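Local coordinates for protein D-alanyl-D-alanine carboxypeptidase (Streptococcus pneumoniae R6, PDB 1XP4) that probably trims the terminal D-alanine from peptidoglycan precursor peptides, acting as a serine-type D-Ala-D-Ala carboxypeptidase of the S11 family, at residues A[46-49]-A[50-54]; A[121-124]-A[125-129]; A[128-131]-A[132-136]; A[154-157]-A[158-162]. All blocks are in the same frame, centred on the assembly; numbering follows the deposited sequence.

Contact 1: A[46-49]-A[50-54]; sequences ITVY and LVYEA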
# COMPACT_ATOMS: atom_id res chain seq x y z
N ILE A 46 3.29 -6.35 5.21
CA ILE A 46 4.13 -5.78 6.24
C ILE A 46 5.48 -6.49 6.12
O ILE A 46 6.53 -5.86 6.16
CB ILE A 46 3.54 -6.01 7.64
CG1 ILE A 46 2.06 -5.64 7.65
CG2 ILE A 46 4.29 -5.16 8.66
CD1 ILE A 46 1.32 -6.08 8.90
N THR A 47 5.42 -7.81 5.93
CA THR A 47 6.62 -8.63 5.78
C THR A 47 7.52 -8.13 4.66
O THR A 47 8.71 -7.87 4.86
CB THR A 47 6.26 -10.10 5.47
OG1 THR A 47 5.56 -10.67 6.58
CG2 THR A 47 7.51 -10.91 5.19
N VAL A 48 6.92 -7.99 3.49
CA VAL A 48 7.62 -7.53 2.30
C VAL A 48 8.22 -6.13 2.45
O VAL A 48 9.21 -5.80 1.77
CB VAL A 48 6.65 -7.60 1.09
CG1 VAL A 48 7.06 -6.63 0.01
CG2 VAL A 48 6.63 -9.03 0.53
N TYR A 49 7.65 -5.31 3.32
CA TYR A 49 8.17 -3.96 3.54
C TYR A 49 9.51 -4.02 4.23
O TYR A 49 10.41 -3.24 3.94
CB TYR A 49 7.23 -3.12 4.40
CG TYR A 49 7.63 -1.66 4.46
CD1 TYR A 49 7.19 -0.76 3.48
CD2 TYR A 49 8.45 -1.17 5.47
CE1 TYR A 49 7.55 0.59 3.52
CE2 TYR A 49 8.82 0.18 5.52
CZ TYR A 49 8.36 1.06 4.54
OH TYR A 49 8.69 2.40 4.58
N LEU A 50 9.66 -4.95 5.17
CA LEU A 50 10.92 -5.06 5.87
C LEU A 50 12.00 -5.62 4.94
O LEU A 50 13.19 -5.33 5.10
CB LEU A 50 10.76 -5.92 7.13
CG LEU A 50 9.77 -5.36 8.16
CD1 LEU A 50 9.66 -6.31 9.34
CD2 LEU A 50 10.23 -3.99 8.64
N VAL A 51 11.57 -6.41 3.97
CA VAL A 51 12.47 -7.02 3.00
C VAL A 51 13.06 -5.97 2.05
O VAL A 51 14.25 -6.00 1.75
CB VAL A 51 11.75 -8.08 2.15
CG1 VAL A 51 12.72 -8.70 1.17
CG2 VAL A 51 11.15 -9.15 3.04
N TYR A 52 12.21 -5.06 1.58
CA TYR A 52 12.68 -4.00 0.69
C TYR A 52 13.57 -3.06 1.51
O TYR A 52 14.54 -2.51 0.99
CB TYR A 52 11.51 -3.23 0.09
CG TYR A 52 10.91 -3.88 -1.14
CD1 TYR A 52 11.60 -3.88 -2.36
CD2 TYR A 52 9.68 -4.53 -1.09
CE1 TYR A 52 11.07 -4.51 -3.49
CE2 TYR A 52 9.15 -5.16 -2.21
CZ TYR A 52 9.84 -5.14 -3.41
OH TYR A 52 9.33 -5.77 -4.52
N GLU A 53 13.24 -2.90 2.78
CA GLU A 53 14.02 -2.03 3.65
C GLU A 53 15.40 -2.63 3.89
O GLU A 53 16.36 -1.90 4.15
CB GLU A 53 13.31 -1.84 4.99
CG GLU A 53 13.95 -0.78 5.85
CD GLU A 53 13.10 -0.42 7.06
OE1 GLU A 53 12.97 -1.27 7.96
OE2 GLU A 53 12.56 0.71 7.09
N ALA A 54 15.52 -3.95 3.79
CA ALA A 54 16.80 -4.61 3.97
C ALA A 54 17.55 -4.57 2.64
O ALA A 54 18.78 -4.55 2.61
CB ALA A 54 16.59 -6.05 4.43
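Leu-50 leans back over the turn before it, with CG 3.8 Å from Ile-46 O and CB close to Thr-47 O. Its N reaches the same two carbonyls, but both bonds are weak. The isobutyl end leaves the helix and packs on Phe-123 and Met-126 of helix 120-133. At Val-51 the CG2 branch sits beside the residue's own N, and this brings it 3.3 Å from Thr-47 O. Val-51 N is held loosely, by weak bonds to Thr-47 O and Val-48 O. The hydroxyl of Thr-47 turns to another part of the chain and bonds Thr-144 O. Tyr-52 is gripped more firmly, its N lying 3.1 Å from Val-48 O with an N-H...O angle of 157°. Its ring runs alongside Val-48, both side chains pointing the same way, and CE2 comes 3.4 Å from Val-48 CG1. That branch is anti to the Val-48 N (chi1 155°), which turns it up the helix toward the ring. Leu-97 of helix 93-103 packs against both residues. Glu-53 completes the turn with a bond from its N to Tyr-49 O of 3.1 Å. Its carboxylate stands 71° from the Tyr-49 ring plane, Glu-53 OE2 4.1 Å from Tyr-49 CE2, and takes a salt bridge from Lys-130. The i to i+4 pattern, weak in its first two bonds, and apolar packing on several sides suit the buried helix 44-57. It begins at Lys-44, the predicted proton acceptor, and the Thr-47 side chain lies about 5 Å from that of Lys-44, consistent with the central SxxK helix of the penicillin-binding and serine beta-lactamase fold.

Contact 2: A[121-124]-A[125-129]; sequences KDFV and DMMRA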
# COMPACT_ATOMS: atom_id res chain seq x y z
N LYS A 121 10.36 -15.00 15.08
CA LYS A 121 10.04 -14.23 16.27
C LYS A 121 10.63 -12.84 16.24
O LYS A 121 9.93 -11.85 16.47
CB LYS A 121 10.53 -14.92 17.54
CG LYS A 121 10.27 -14.04 18.75
CD LYS A 121 10.97 -14.51 20.01
CE LYS A 121 10.67 -13.54 21.18
NZ LYS A 121 11.07 -12.14 20.88
N ASP A 122 11.94 -12.76 16.01
CA ASP A 122 12.60 -11.46 15.96
C ASP A 122 11.97 -10.65 14.85
O ASP A 122 11.70 -9.46 15.02
CB ASP A 122 14.10 -11.62 15.71
CG ASP A 122 14.81 -12.33 16.86
OD1 ASP A 122 14.61 -11.93 18.02
OD2 ASP A 122 15.58 -13.28 16.59
N PHE A 123 11.71 -11.29 13.71
CA PHE A 123 11.09 -10.59 12.59
C PHE A 123 9.74 -10.00 13.02
O PHE A 123 9.42 -8.86 12.67
CB PHE A 123 10.89 -11.52 11.39
CG PHE A 123 10.65 -10.78 10.11
CD1 PHE A 123 11.71 -10.25 9.39
CD2 PHE A 123 9.36 -10.58 9.65
CE1 PHE A 123 11.49 -9.52 8.22
CE2 PHE A 123 9.12 -9.85 8.48
CZ PHE A 123 10.19 -9.32 7.77
N VAL A 124 8.95 -10.76 13.77
CA VAL A 124 7.66 -10.27 14.24
C VAL A 124 7.83 -9.02 15.11
O VAL A 124 7.05 -8.06 15.00
CB VAL A 124 6.89 -11.34 15.05
CG1 VAL A 124 5.65 -10.71 15.70
CG2 VAL A 124 6.47 -12.50 14.13
N ASP A 125 8.85 -9.02 15.97
CA ASP A 125 9.08 -7.86 16.81
C ASP A 125 9.40 -6.69 15.90
O ASP A 125 9.06 -5.54 16.21
CB ASP A 125 10.23 -8.13 17.77
CG ASP A 125 9.90 -9.18 18.82
OD1 ASP A 125 8.73 -9.24 19.26
OD2 ASP A 125 10.81 -9.94 19.21
N MSE A 126 10.04 -6.97 14.77
CA MSE A 126 10.37 -5.92 13.83
C MSE A 126 9.10 -5.38 13.21
O MSE A 126 8.93 -4.17 13.06
CB MSE A 126 11.31 -6.44 12.74
CG MSE A 126 12.77 -6.52 13.15
SE MSE A 126 13.95 -7.22 11.79
CE MSE A 126 13.60 -5.93 10.39
N MSE A 127 8.17 -6.27 12.84
CA MSE A 127 6.95 -5.78 12.24
C MSE A 127 6.05 -5.10 13.27
O MSE A 127 5.23 -4.23 12.93
CB MSE A 127 6.21 -6.89 11.46
CG MSE A 127 6.36 -8.31 11.97
SE MSE A 127 5.91 -9.70 10.64
CE MSE A 127 4.12 -9.16 10.15
N ARG A 128 6.20 -5.46 14.54
CA ARG A 128 5.41 -4.82 15.58
C ARG A 128 5.92 -3.39 15.75
O ARG A 128 5.15 -2.46 15.98
CB ARG A 128 5.54 -5.56 16.92
CG ARG A 128 4.86 -6.89 16.94
CD ARG A 128 4.98 -7.57 18.29
NE ARG A 128 4.25 -8.84 18.31
CZ ARG A 128 4.13 -9.62 19.38
NH1 ARG A 128 4.70 -9.27 20.52
NH2 ARG A 128 3.45 -10.76 19.30
N ALA A 129 7.23 -3.23 15.63
CA ALA A 129 7.85 -1.93 15.79
C ALA A 129 7.50 -1.04 14.62
O ALA A 129 7.12 0.12 14.81
CB ALA A 129 9.35 -2.08 15.91
O HOH W 1 13.58 -9.44 19.08
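Phe-123 and Met-127 meet on the buried side of helix 120-133, an amphipathic helix whose other flank carries charged groups. Both methionines here are selenomethionines, and each makes a Met-aromatic contact with the one ring. The Met-127 side chain crosses that of Phe-123 at about a right angle, and its SE lies 3.7 Å from CD2 of the ring, while its distance to the Phe-123 centroid is 4.8 Å. SE of Met-126 is more distant, 5.3 Å from the same centroid, and both approach obliquely. Helix 44-57 closes over this apolar patch through Ile-46, Thr-47 and Leu-50. Beneath it the backbone is regular, Met-127 N donating to Phe-123 O over 2.9 Å. Val-124 lies between the two flanks. Its CG1 is anti to its own N (chi1 171°), pointing up the helix to within 3.5 Å of Arg-128 NE. The Arg-128 chain passes obliquely over this methyl to bond Val-141 O through NH2.

The solvent side is looser and held by polar groups. Asp-122 and Asp-125 bring like charges near each other, and a water donates to OD1 of Asp-122 and OD2 of Asp-125, probably easing the repulsion. Each aspartate has a further partner on its other oxygen: Ser-119 OG for Asp-122, Tyr-157 OH for Asp-125. The Lys-121 chain runs extended and bends at its last torsion (chi4 -57°), which turns NZ onto the syn lone pair of Asp-125 OD2 in a 2.8 Å salt bridge.

Contact 3: A[128-131]-A[132-136]; sequences RAKL and LEWGI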
# COMPACT_ATOMS: atom_id res chain seq x y z
N ARG A 128 6.20 -5.46 14.54
CA ARG A 128 5.41 -4.82 15.58
C ARG A 128 5.92 -3.39 15.75
O ARG A 128 5.15 -2.46 15.98
CB ARG A 128 5.54 -5.56 16.92
CG ARG A 128 4.86 -6.89 16.94
CD ARG A 128 4.98 -7.57 18.29
NE ARG A 128 4.25 -8.84 18.31
CZ ARG A 128 4.13 -9.62 19.38
NH1 ARG A 128 4.70 -9.27 20.52
NH2 ARG A 128 3.45 -10.76 19.30
N ALA A 129 7.23 -3.23 15.63
CA ALA A 129 7.85 -1.93 15.79
C ALA A 129 7.50 -1.04 14.62
O ALA A 129 7.12 0.12 14.81
CB ALA A 129 9.35 -2.08 15.91
N LYS A 130 7.64 -1.59 13.42
CA LYS A 130 7.35 -0.85 12.20
C LYS A 130 5.91 -0.32 12.21
O LYS A 130 5.67 0.83 11.84
CB LYS A 130 7.56 -1.76 10.98
CG LYS A 130 7.28 -1.08 9.65
CD LYS A 130 8.11 0.19 9.46
CE LYS A 130 9.60 -0.09 9.30
NZ LYS A 130 10.36 1.15 8.94
N LEU A 131 4.96 -1.15 12.62
CA LEU A 131 3.59 -0.70 12.67
C LEU A 131 3.44 0.49 13.63
O LEU A 131 2.72 1.44 13.33
CB LEU A 131 2.65 -1.84 13.08
CG LEU A 131 2.44 -2.99 12.08
CD1 LEU A 131 1.41 -3.96 12.64
CD2 LEU A 131 1.97 -2.46 10.75
N LEU A 132 4.13 0.44 14.76
CA LEU A 132 4.05 1.53 15.73
C LEU A 132 4.61 2.81 15.15
O LEU A 132 4.16 3.90 15.50
CB LEU A 132 4.80 1.16 17.01
CG LEU A 132 4.10 0.10 17.86
CD1 LEU A 132 4.96 -0.25 19.07
CD2 LEU A 132 2.74 0.61 18.29
N GLU A 133 5.60 2.69 14.28
CA GLU A 133 6.20 3.84 13.62
C GLU A 133 5.14 4.51 12.77
O GLU A 133 4.98 5.73 12.78
CB GLU A 133 7.32 3.39 12.69
CG GLU A 133 8.71 3.59 13.21
CD GLU A 133 9.73 3.20 12.16
OE1 GLU A 133 9.59 3.65 11.01
OE2 GLU A 133 10.66 2.44 12.50
N TRP A 134 4.41 3.69 12.02
CA TRP A 134 3.37 4.16 11.14
C TRP A 134 2.13 4.68 11.86
O TRP A 134 1.17 5.10 11.23
CB TRP A 134 2.99 3.05 10.17
CG TRP A 134 4.10 2.66 9.23
CD1 TRP A 134 5.10 3.48 8.77
CD2 TRP A 134 4.26 1.41 8.55
NE1 TRP A 134 5.87 2.81 7.84
CE2 TRP A 134 5.37 1.54 7.68
CE3 TRP A 134 3.57 0.19 8.57
CZ2 TRP A 134 5.82 0.50 6.86
CZ3 TRP A 134 4.00 -0.85 7.76
CH2 TRP A 134 5.11 -0.68 6.91
N GLY A 135 2.14 4.65 13.19
CA GLY A 135 0.98 5.14 13.91
C GLY A 135 -0.11 4.12 14.11
O GLY A 135 -1.21 4.46 14.55
N ILE A 136 0.16 2.87 13.77
CA ILE A 136 -0.83 1.82 13.95
C ILE A 136 -0.52 1.19 15.30
O ILE A 136 0.50 0.54 15.47
CB ILE A 136 -0.72 0.75 12.85
CG1 ILE A 136 -0.96 1.40 11.48
CG2 ILE A 136 -1.71 -0.39 13.11
CD1 ILE A 136 -0.72 0.49 10.32
O HOH W 2 9.25 3.70 7.73
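Lys-130 lays its aliphatic chain over one face of the Trp-134 indole in a CH-pi interaction. CG stands above the six-membered ring, 3.5 Å from its centroid and 14° off the normal, with CD following nearer the rim, 3.5 Å from CE2. The chain is bent at chi2 and chi3 (56° and 68°), which keeps these methylenes against the indole while NZ turns off beyond it. Tyr-49 meets the indole edge-to-face.

The polar contacts gather at that NZ. It makes a weak salt bridge with Glu-133 OE1, 3.3 Å away, and donates to a water at 3.0 Å that also receives a weak bond from Trp-134 NE1. Its stronger carboxylate partner is Glu-53 of helix 44-57.

Apolar contacts fall to Leu-131, whose CD2 lies 3.8 Å from Trp-134 CE3 and 4.0 Å from Ile-136 CD1. This cluster faces helix 170-183, where Val-176 touches Leu-131 and Ile-175 touches Ile-136.

Among the backbone bonds, Trp-134 N still donates to Lys-130 O in the i to i+4 pattern. The chain then changes course at Gly-135, where positive phi suits glycine. Ile-136 N reaches back 3.0 Å to Leu-131 O, and Gly-135 N bonds Leu-132 O at 3.2 Å. These two bonds and the positive phi of Gly-135, accompanied by the contact of Leu-131 with Ile-136, make the Schellman motif that ends helix 120-133.

Contact 4: A[154-157]-A[158-162]; sequences DNIY and PGSKK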
# COMPACT_ATOMS: atom_id res chain seq x y z
N ASP A 154 4.00 -26.07 16.95
CA ASP A 154 4.84 -25.52 18.01
C ASP A 154 5.62 -24.26 17.61
O ASP A 154 6.12 -23.54 18.47
CB ASP A 154 5.84 -26.58 18.50
CG ASP A 154 5.81 -27.84 17.67
OD1 ASP A 154 5.91 -27.76 16.42
OD2 ASP A 154 5.69 -28.93 18.27
N ASN A 155 5.71 -24.00 16.31
CA ASN A 155 6.45 -22.83 15.82
C ASN A 155 5.68 -21.52 15.92
O ASN A 155 5.67 -20.72 14.99
CB ASN A 155 6.88 -23.07 14.38
CG ASN A 155 7.78 -24.29 14.23
OD1 ASN A 155 8.96 -24.24 14.58
ND2 ASN A 155 7.21 -25.38 13.72
N ILE A 156 5.05 -21.29 17.07
CA ILE A 156 4.29 -20.06 17.27
C ILE A 156 5.06 -19.12 18.18
O ILE A 156 5.94 -19.55 18.93
CB ILE A 156 2.91 -20.32 17.92
CG1 ILE A 156 3.11 -20.85 19.34
CG2 ILE A 156 2.09 -21.28 17.07
CD1 ILE A 156 1.84 -20.91 20.13
N TYR A 157 4.70 -17.85 18.12
CA TYR A 157 5.34 -16.83 18.93
C TYR A 157 5.19 -17.17 20.41
O TYR A 157 4.14 -17.64 20.85
CB TYR A 157 4.70 -15.47 18.64
CG TYR A 157 5.49 -14.29 19.15
CD1 TYR A 157 5.43 -13.91 20.49
CD2 TYR A 157 6.34 -13.59 18.30
CE1 TYR A 157 6.20 -12.86 20.97
CE2 TYR A 157 7.12 -12.54 18.78
CZ TYR A 157 7.04 -12.18 20.12
OH TYR A 157 7.81 -11.14 20.59
N PRO A 158 6.25 -16.95 21.20
CA PRO A 158 6.21 -17.24 22.64
C PRO A 158 5.17 -16.35 23.30
O PRO A 158 5.27 -15.12 23.25
CB PRO A 158 7.62 -16.89 23.10
CG PRO A 158 8.44 -17.21 21.90
CD PRO A 158 7.62 -16.61 20.78
N GLY A 159 4.16 -16.96 23.91
CA GLY A 159 3.12 -16.19 24.56
C GLY A 159 1.84 -16.17 23.75
O GLY A 159 0.76 -16.07 24.31
N SER A 160 1.97 -16.26 22.43
CA SER A 160 0.79 -16.26 21.57
C SER A 160 -0.05 -17.52 21.79
O SER A 160 0.46 -18.56 22.20
CB SER A 160 1.21 -16.15 20.10
OG SER A 160 1.87 -17.31 19.65
N LYS A 161 -1.34 -17.42 21.50
CA LYS A 161 -2.24 -18.55 21.68
C LYS A 161 -2.17 -19.45 20.46
O LYS A 161 -1.76 -19.02 19.38
CB LYS A 161 -3.66 -18.05 21.93
CG LYS A 161 -3.74 -17.11 23.13
CD LYS A 161 -5.11 -16.51 23.35
CE LYS A 161 -5.09 -15.53 24.52
NZ LYS A 161 -6.43 -14.94 24.81
N LYS A 162 -2.56 -20.71 20.64
CA LYS A 162 -2.51 -21.69 19.57
C LYS A 162 -3.41 -21.46 18.36
O LYS A 162 -3.13 -21.99 17.29
CB LYS A 162 -2.77 -23.08 20.15
CG LYS A 162 -1.65 -23.53 21.08
CD LYS A 162 -1.87 -24.94 21.59
CE LYS A 162 -0.68 -25.44 22.39
NZ LYS A 162 -0.89 -26.83 22.88
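Ser-160 places its OG between its own N and carbonyl carbon (chi1 68°), the torsion that turns the hydroxyl back onto Tyr-157 O. That carbonyl therefore accepts twice from one residue. The hydrogen bond from Ser-160 OG to Tyr-157 O measures 2.6 Å and lies fairly near the carbonyl plane, whereas Ser-160 N, 3.0 Å away, donates from above it, 49° out of plane and not on a lone pair. Tyr-157 has its CG anti to the backbone N (chi1 -165°), which swings the ring beside the following proline. Pro-158 CD sits over one face of the phenol, 3.8 Å from the centroid in a CH-pi contact, the two side chains crossing at about a right angle. Ile-156 also packs on the hydroxyl, CB 3.6 Å from Ser-160 OG, and its CD1 lies 3.4 Å from Ser-160 O. Asn-149 touches both Ile-156 and Ser-160.

The far end of the tyrosine leaves the turn for helix 120-133. Its OH bonds Asp-125 OD1, and the ring makes a cation-pi contact with Arg-128. Lys-161 is held instead by its backbone, N to Glu-164 OE2 and O to Asn-149 ND2.

With proline second and glycine third, the latter at positive phi, residues 157-160 form a type II beta turn. It belongs to the surface loop between helix 120-133 and strand 167-168, well away from the predicted catalytic residues.

All four contacts are local, joining neighbouring residues, and none closes a long loop. Following the chain, contact 1 comes first, on helix 44-57. Contacts 2 and 3 then follow on helix 120-133, sharing Arg-128 and Ala-129, and contact 4 is a turn in the loop beyond. They run in series, with no nesting or crossing; the fold does the joining. Helix 44-57 meets contact 2 through Leu-50 and contact 3 through Tyr-49 and Glu-53, so two helices far apart in sequence pack closely. Contact 4 reaches back to contact 2 by way of Tyr-157, fastening the surface loop to the outer flank of helix 120-133. Contacts 1 and 4 do not touch.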